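Local coordinates for protein benzyl alcohol dehydrogenase (Acinetobacter calcoaceticus, PDB 1F8F) that catalyses the NAD-dependent oxidation of benzyl alcohols to the corresponding aldehydes, as a zinc-containing medium-chain alcohol dehydrogenase, at residues I251-S265 with D277-G289. Sequence-based numbering, arbitrary orientation.
Sequences IKEITDGGVNFALES and DALGILGKIAVVG. With NAD (nicotinamide-adenine-dinucleotide), chain F.
Ala262 and Ile285 sit side by side on one face of two neighbouring parallel strands, 261-264 and 283-287, whose axes differ by only 21°. Ile285 lays CG1 beside the Ala262 methyl, CG1 to CB 3.8 Å, because its chi1 of -174° points that branch away from the backbone N. The same methyl is met from another direction by CD2 of Leu279, which also touches Val259 CG1 at 3.9 Å, the two side chains crossing obliquely. Together they form an apolar cluster on the Ala262 side of the sheet. On the other side, Leu263 stretches CD1 to Val288 CG2 (3.7 Å), the two side chains meeting at about a right angle.

Between these faces the backbones are stitched by alternating bonds: Ala262 N gives to Lys284 O, Ala286 N to Ala262 O, and Glu264 N to Ala286 O, the last nearly straight (174°). At the far end Glu264 O takes two amides, Val288 N at 3.0 Å and Gly289 N at 3.2 Å, which ties the chain just past strand 283-287 to the end of strand 259-264, beside the cofactor. There Val288 O accepts a hydrogen bond from the nicotinamide amide N7N of NAD (3.3 Å). The Glu264 carboxylate reaches forward along its own chain, to Thr266 OG1 and Gly267 N, and a water links its OE1 to Gly289 O.

At the opposite end the backbones of Gly258 and Gly280 come to 3.5 Å, CA to CA; neither residue has a side chain to hold the two backbones apart. A type II turn from Gly280 to Gly283 then leads into strand 283-287.

Helix 269-277 makes the right-handed crossover between these strands of the Rossmann fold, packing Val276 on Ile285. Helix 174-186 covers the Leu263 and Ala286 face, while strand 193-197 flanks 259-264 and strand 310-313 flanks 283-287.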
loop_
_atom_site.group_PDB
_atom_site.type_symbol
_atom_site.label_atom_id
_atom_site.label_comp_id
_atom_site.label_asym_id
_atom_site.label_seq_id
_atom_site.Cartn_x
_atom_site.Cartn_y
_atom_site.Cartn_z
ATOM N N ILE A 251 16.064 -10.441 22.369
ATOM C CA ILE A 251 15.611 -9.672 21.190
ATOM C C ILE A 251 15.352 -8.241 21.581
ATOM O O ILE A 251 15.815 -7.370 20.836
ATOM C CB ILE A 251 14.348 -10.288 20.526
ATOM C CG1 ILE A 251 14.642 -11.689 20.051
ATOM C CG2 ILE A 251 13.882 -9.406 19.355
ATOM C CD1 ILE A 251 13.605 -12.651 19.629
ATOM N N LYS A 252 14.692 -7.877 22.678
ATOM C CA LYS A 252 14.425 -6.466 22.984
ATOM C C LYS A 252 15.664 -5.629 23.237
ATOM O O LYS A 252 15.768 -4.459 22.751
ATOM C CB LYS A 252 13.479 -6.382 24.189
ATOM C CG LYS A 252 11.983 -6.298 23.872
ATOM C CD LYS A 252 11.171 -6.722 25.082
ATOM C CE LYS A 252 9.689 -6.773 24.802
ATOM N NZ LYS A 252 8.949 -5.546 25.247
ATOM N N GLU A 253 16.666 -6.235 23.938
ATOM C CA GLU A 253 17.915 -5.441 24.156
ATOM C C GLU A 253 18.700 -5.256 22.875
ATOM O O GLU A 253 19.245 -4.172 22.624
ATOM C CB GLU A 253 18.744 -6.005 25.308
ATOM C CG GLU A 253 19.312 -7.405 25.204
ATOM C CD GLU A 253 19.501 -8.251 26.456
ATOM O OE1 GLU A 253 19.195 -7.854 27.601
ATOM O OE2 GLU A 253 20.001 -9.418 26.417
ATOM N N ILE A 254 18.799 -6.262 22.016
ATOM C CA ILE A 254 19.525 -6.201 20.749
ATOM C C ILE A 254 18.919 -5.157 19.800
ATOM O O ILE A 254 19.680 -4.462 19.102
ATOM C CB ILE A 254 19.454 -7.582 20.046
ATOM C CG1 ILE A 254 20.322 -8.617 20.819
ATOM C CG2 ILE A 254 19.895 -7.607 18.584
ATOM C CD1 ILE A 254 20.165 -10.077 20.342
ATOM N N THR A 255 17.591 -5.012 19.727
ATOM C CA THR A 255 16.940 -4.108 18.804
ATOM C C THR A 255 16.456 -2.805 19.437
ATOM O O THR A 255 15.718 -1.996 18.867
ATOM C CB THR A 255 15.684 -4.729 18.149
ATOM O OG1 THR A 255 14.725 -5.133 19.152
ATOM C CG2 THR A 255 16.046 -6.016 17.421
ATOM N N ASP A 256 16.890 -2.578 20.647
ATOM C CA ASP A 256 16.576 -1.396 21.447
ATOM C C ASP A 256 15.067 -1.197 21.541
ATOM O O ASP A 256 14.653 -0.116 21.130
ATOM C CB ASP A 256 17.303 -0.155 20.931
ATOM C CG ASP A 256 17.095 1.039 21.833
ATOM O OD1 ASP A 256 16.865 0.809 23.057
ATOM O OD2 ASP A 256 17.152 2.201 21.348
ATOM N N GLY A 257 14.292 -2.160 22.025
ATOM C CA GLY A 257 12.834 -2.026 22.137
ATOM C C GLY A 257 11.956 -3.105 21.492
ATOM O O GLY A 257 10.758 -3.250 21.860
ATOM N N GLY A 258 12.462 -3.906 20.546
ATOM C CA GLY A 258 11.573 -4.951 19.963
ATOM C C GLY A 258 11.850 -5.064 18.482
ATOM O O GLY A 258 12.194 -4.033 17.929
ATOM N N VAL A 259 11.696 -6.135 17.755
ATOM C CA VAL A 259 12.028 -6.268 16.341
ATOM C C VAL A 259 10.952 -5.730 15.402
ATOM O O VAL A 259 9.751 -5.651 15.781
ATOM C CB VAL A 259 12.313 -7.804 16.235
ATOM C CG1 VAL A 259 11.041 -8.641 16.163
ATOM C CG2 VAL A 259 13.144 -8.143 14.979
ATOM N N ASN A 260 11.283 -5.203 14.214
ATOM C CA ASN A 260 10.328 -4.644 13.278
ATOM C C ASN A 260 9.508 -5.706 12.549
ATOM O O ASN A 260 8.315 -5.560 12.281
ATOM C CB ASN A 260 11.015 -3.805 12.219
ATOM C CG ASN A 260 11.779 -2.602 12.718
ATOM O OD1 ASN A 260 12.902 -2.474 12.210
ATOM N ND2 ASN A 260 11.252 -1.735 13.615
ATOM N N PHE A 261 10.190 -6.826 12.211
ATOM C CA PHE A 261 9.581 -7.906 11.475
ATOM C C PHE A 261 9.870 -9.306 12.015
ATOM O O PHE A 261 11.002 -9.534 12.408
ATOM C CB PHE A 261 10.014 -7.864 9.999
ATOM C CG PHE A 261 9.678 -6.620 9.241
ATOM C CD1 PHE A 261 8.475 -6.461 8.589
ATOM C CD2 PHE A 261 10.579 -5.564 9.181
ATOM C CE1 PHE A 261 8.142 -5.267 7.904
ATOM C CE2 PHE A 261 10.310 -4.398 8.522
ATOM C CZ PHE A 261 9.095 -4.258 7.858
ATOM N N ALA A 262 8.871 -10.224 12.030
ATOM C CA ALA A 262 9.179 -11.568 12.479
ATOM C C ALA A 262 8.475 -12.706 11.778
ATOM O O ALA A 262 7.401 -12.562 11.195
ATOM C CB ALA A 262 8.924 -11.613 13.980
ATOM N N LEU A 263 9.067 -13.895 11.899
ATOM C CA LEU A 263 8.543 -15.125 11.350
ATOM C C LEU A 263 8.441 -16.224 12.408
ATOM O O LEU A 263 9.461 -16.645 12.976
ATOM C CB LEU A 263 9.298 -15.687 10.153
ATOM C CG LEU A 263 8.853 -16.898 9.383
ATOM C CD1 LEU A 263 7.856 -16.604 8.271
ATOM C CD2 LEU A 263 9.987 -17.698 8.732
ATOM N N GLU A 264 7.243 -16.821 12.487
ATOM C CA GLU A 264 7.016 -17.962 13.388
ATOM C C GLU A 264 7.022 -19.225 12.514
ATOM O O GLU A 264 6.099 -19.346 11.717
ATOM C CB GLU A 264 5.672 -17.928 14.135
ATOM C CG GLU A 264 5.714 -18.620 15.514
ATOM C CD GLU A 264 6.198 -20.066 15.383
ATOM O OE1 GLU A 264 5.411 -20.897 14.868
ATOM O OE2 GLU A 264 7.366 -20.355 15.699
ATOM N N SER A 265 8.032 -20.083 12.598
ATOM C CA SER A 265 8.067 -21.320 11.861
ATOM C C SER A 265 8.140 -22.588 12.738
ATOM O O SER A 265 8.334 -23.615 12.123
ATOM C CB SER A 265 9.227 -21.458 10.843
ATOM O OG SER A 265 10.537 -21.666 11.350
ATOM N N ASP A 277 5.130 -10.914 21.727
ATOM C CA ASP A 277 5.739 -10.069 22.758
ATOM C C ASP A 277 7.039 -9.408 22.354
ATOM O O ASP A 277 7.401 -8.344 22.885
ATOM C CB ASP A 277 6.092 -10.887 24.025
ATOM C CG ASP A 277 4.894 -11.472 24.725
ATOM O OD1 ASP A 277 3.743 -11.106 24.457
ATOM O OD2 ASP A 277 4.960 -12.365 25.582
ATOM N N ALA A 278 7.890 -10.030 21.539
ATOM C CA ALA A 278 9.183 -9.424 21.201
ATOM C C ALA A 278 9.149 -8.414 20.071
ATOM O O ALA A 278 10.177 -7.839 19.674
ATOM C CB ALA A 278 10.180 -10.531 20.827
ATOM N N LEU A 279 8.036 -8.178 19.431
ATOM C CA LEU A 279 7.874 -7.161 18.400
ATOM C C LEU A 279 8.001 -5.798 19.089
ATOM O O LEU A 279 7.611 -5.635 20.257
ATOM C CB LEU A 279 6.504 -7.346 17.797
ATOM C CG LEU A 279 6.211 -8.596 16.983
ATOM C CD1 LEU A 279 4.766 -8.576 16.515
ATOM C CD2 LEU A 279 7.160 -8.729 15.799
ATOM N N GLY A 280 8.503 -4.781 18.376
ATOM C CA GLY A 280 8.589 -3.422 18.873
ATOM C C GLY A 280 7.349 -2.636 18.402
ATOM O O GLY A 280 6.441 -3.293 17.841
ATOM N N ILE A 281 7.249 -1.350 18.680
ATOM C CA ILE A 281 6.080 -0.568 18.232
ATOM C C ILE A 281 5.837 -0.755 16.740
ATOM O O ILE A 281 6.777 -0.681 15.937
ATOM C CB ILE A 281 6.241 0.934 18.521
ATOM C CG1 ILE A 281 6.301 1.142 20.052
ATOM C CG2 ILE A 281 5.166 1.877 17.958
ATOM C CD1 ILE A 281 7.070 2.436 20.398
ATOM N N LEU A 282 4.602 -1.039 16.337
ATOM C CA LEU A 282 4.230 -1.206 14.941
ATOM C C LEU A 282 4.877 -2.392 14.230
ATOM O O LEU A 282 4.738 -2.562 13.006
ATOM C CB LEU A 282 4.328 0.054 14.076
ATOM C CG LEU A 282 3.342 1.173 14.429
ATOM C CD1 LEU A 282 3.780 2.463 13.711
ATOM C CD2 LEU A 282 1.935 0.828 13.966
ATOM N N GLY A 283 5.361 -3.350 15.038
ATOM C CA GLY A 283 5.941 -4.577 14.487
ATOM C C GLY A 283 4.930 -5.530 13.894
ATOM O O GLY A 283 3.705 -5.475 14.164
ATOM N N LYS A 284 5.410 -6.457 13.060
ATOM C CA LYS A 284 4.596 -7.423 12.361
ATOM C C LYS A 284 5.147 -8.843 12.456
ATOM O O LYS A 284 6.280 -9.043 12.042
ATOM C CB LYS A 284 4.388 -7.041 10.878
ATOM C CG LYS A 284 3.858 -5.645 10.619
ATOM C CD LYS A 284 3.582 -5.390 9.128
ATOM C CE LYS A 284 3.368 -3.883 9.023
ATOM N NZ LYS A 284 2.814 -3.367 7.757
ATOM N N ILE A 285 4.284 -9.851 12.743
ATOM C CA ILE A 285 4.791 -11.212 12.805
ATOM C C ILE A 285 3.993 -12.090 11.854
ATOM O O ILE A 285 2.754 -12.102 11.919
ATOM C CB ILE A 285 4.787 -11.818 14.238
ATOM C CG1 ILE A 285 5.486 -13.213 14.202
ATOM C CG2 ILE A 285 3.408 -11.921 14.842
ATOM C CD1 ILE A 285 5.922 -13.794 15.542
ATOM N N ALA A 286 4.614 -12.777 10.915
ATOM C CA ALA A 286 3.975 -13.657 9.962
ATOM C C ALA A 286 3.932 -15.104 10.491
ATOM O O ALA A 286 4.999 -15.587 10.851
ATOM C CB ALA A 286 4.682 -13.658 8.594
ATOM N N VAL A 287 2.804 -15.829 10.417
ATOM C CA VAL A 287 2.696 -17.162 10.933
ATOM C C VAL A 287 2.752 -18.243 9.872
ATOM O O VAL A 287 1.780 -18.347 9.139
ATOM C CB VAL A 287 1.382 -17.306 11.763
ATOM C CG1 VAL A 287 1.196 -18.706 12.327
ATOM C CG2 VAL A 287 1.378 -16.365 12.992
ATOM N N VAL A 288 3.821 -19.046 9.740
ATOM C CA VAL A 288 3.847 -20.105 8.742
ATOM C C VAL A 288 3.866 -21.508 9.345
ATOM O O VAL A 288 3.560 -22.517 8.684
ATOM C CB VAL A 288 5.012 -20.016 7.716
ATOM C CG1 VAL A 288 4.907 -18.741 6.870
ATOM C CG2 VAL A 288 6.429 -20.027 8.286
ATOM N N GLY A 289 4.282 -21.727 10.584
ATOM C CA GLY A 289 4.323 -23.074 11.176
ATOM C C GLY A 289 2.950 -23.419 11.766
ATOM O O GLY A 289 2.259 -22.579 12.320
HETATM P PA NAD F . 12.218 -28.111 10.088
HETATM O O1A NAD F . 13.322 -28.200 9.080
HETATM O O2A NAD F . 11.973 -29.282 10.941
HETATM O O5B NAD F . 12.333 -26.762 10.916
HETATM C C5B NAD F . 11.665 -26.303 12.116
HETATM C C4B NAD F . 12.674 -25.934 13.193
HETATM O O4B NAD F . 11.953 -25.603 14.427
HETATM C C3B NAD F . 13.708 -27.005 13.582
HETATM O O3B NAD F . 15.034 -26.608 13.263
HETATM C C2B NAD F . 13.588 -27.180 15.094
HETATM O O2B NAD F . 14.833 -27.272 15.799
HETATM C C1B NAD F . 12.838 -25.898 15.493
HETATM N N9A NAD F . 12.070 -25.999 16.729
HETATM C C8A NAD F . 11.111 -26.916 17.077
HETATM N N7A NAD F . 10.608 -26.706 18.294
HETATM C C5A NAD F . 11.299 -25.598 18.752
HETATM C C6A NAD F . 11.246 -24.877 19.959
HETATM N N6A NAD F . 10.435 -25.144 20.979
HETATM N N1A NAD F . 12.068 -23.804 20.083
HETATM C C2A NAD F . 12.914 -23.498 19.051
HETATM N N3A NAD F . 13.034 -24.095 17.903
HETATM C C4A NAD F . 12.205 -25.151 17.811
HETATM O O3 NAD F . 10.871 -27.784 9.229
HETATM P PN NAD F . 10.774 -26.825 7.959
HETATM O O1N NAD F . 11.606 -25.622 8.144
HETATM O O2N NAD F . 11.104 -27.592 6.750
HETATM O O5D NAD F . 9.183 -26.490 8.028
HETATM C C5D NAD F . 8.722 -25.503 8.966
HETATM C C4D NAD F . 7.273 -25.564 9.285
HETATM O O4D NAD F . 6.451 -24.828 8.323
HETATM C C3D NAD F . 6.540 -26.883 9.559
HETATM O O3D NAD F . 5.458 -26.623 10.473
HETATM C C2D NAD F . 5.913 -27.126 8.179
HETATM O O2D NAD F . 4.907 -28.127 8.161
HETATM C C1D NAD F . 5.360 -25.704 7.999
HETATM N N1N NAD F . 5.090 -25.435 6.590
HETATM C C2N NAD F . 4.165 -24.474 6.339
HETATM C C3N NAD F . 3.910 -24.140 5.023
HETATM C C7N NAD F . 2.880 -23.031 4.610
HETATM O O7N NAD F . 2.680 -22.810 3.417
HETATM N N7N NAD F . 2.271 -22.378 5.664
HETATM C C4N NAD F . 4.624 -24.764 3.958
HETATM C C5N NAD F . 5.874 -25.256 4.396
HETATM C C6N NAD F . 6.179 -25.636 5.686
HETATM O O HOH W 1 5.838 -6.952 24.949
HETATM O O HOH W 2 6.440 -4.386 23.159
HETATM O O HOH W 3 7.092 -3.135 11.268
HETATM O O HOH W 4 8.166 -1.907 13.486
HETATM O O HOH W 5 2.583 -21.308 14.718
#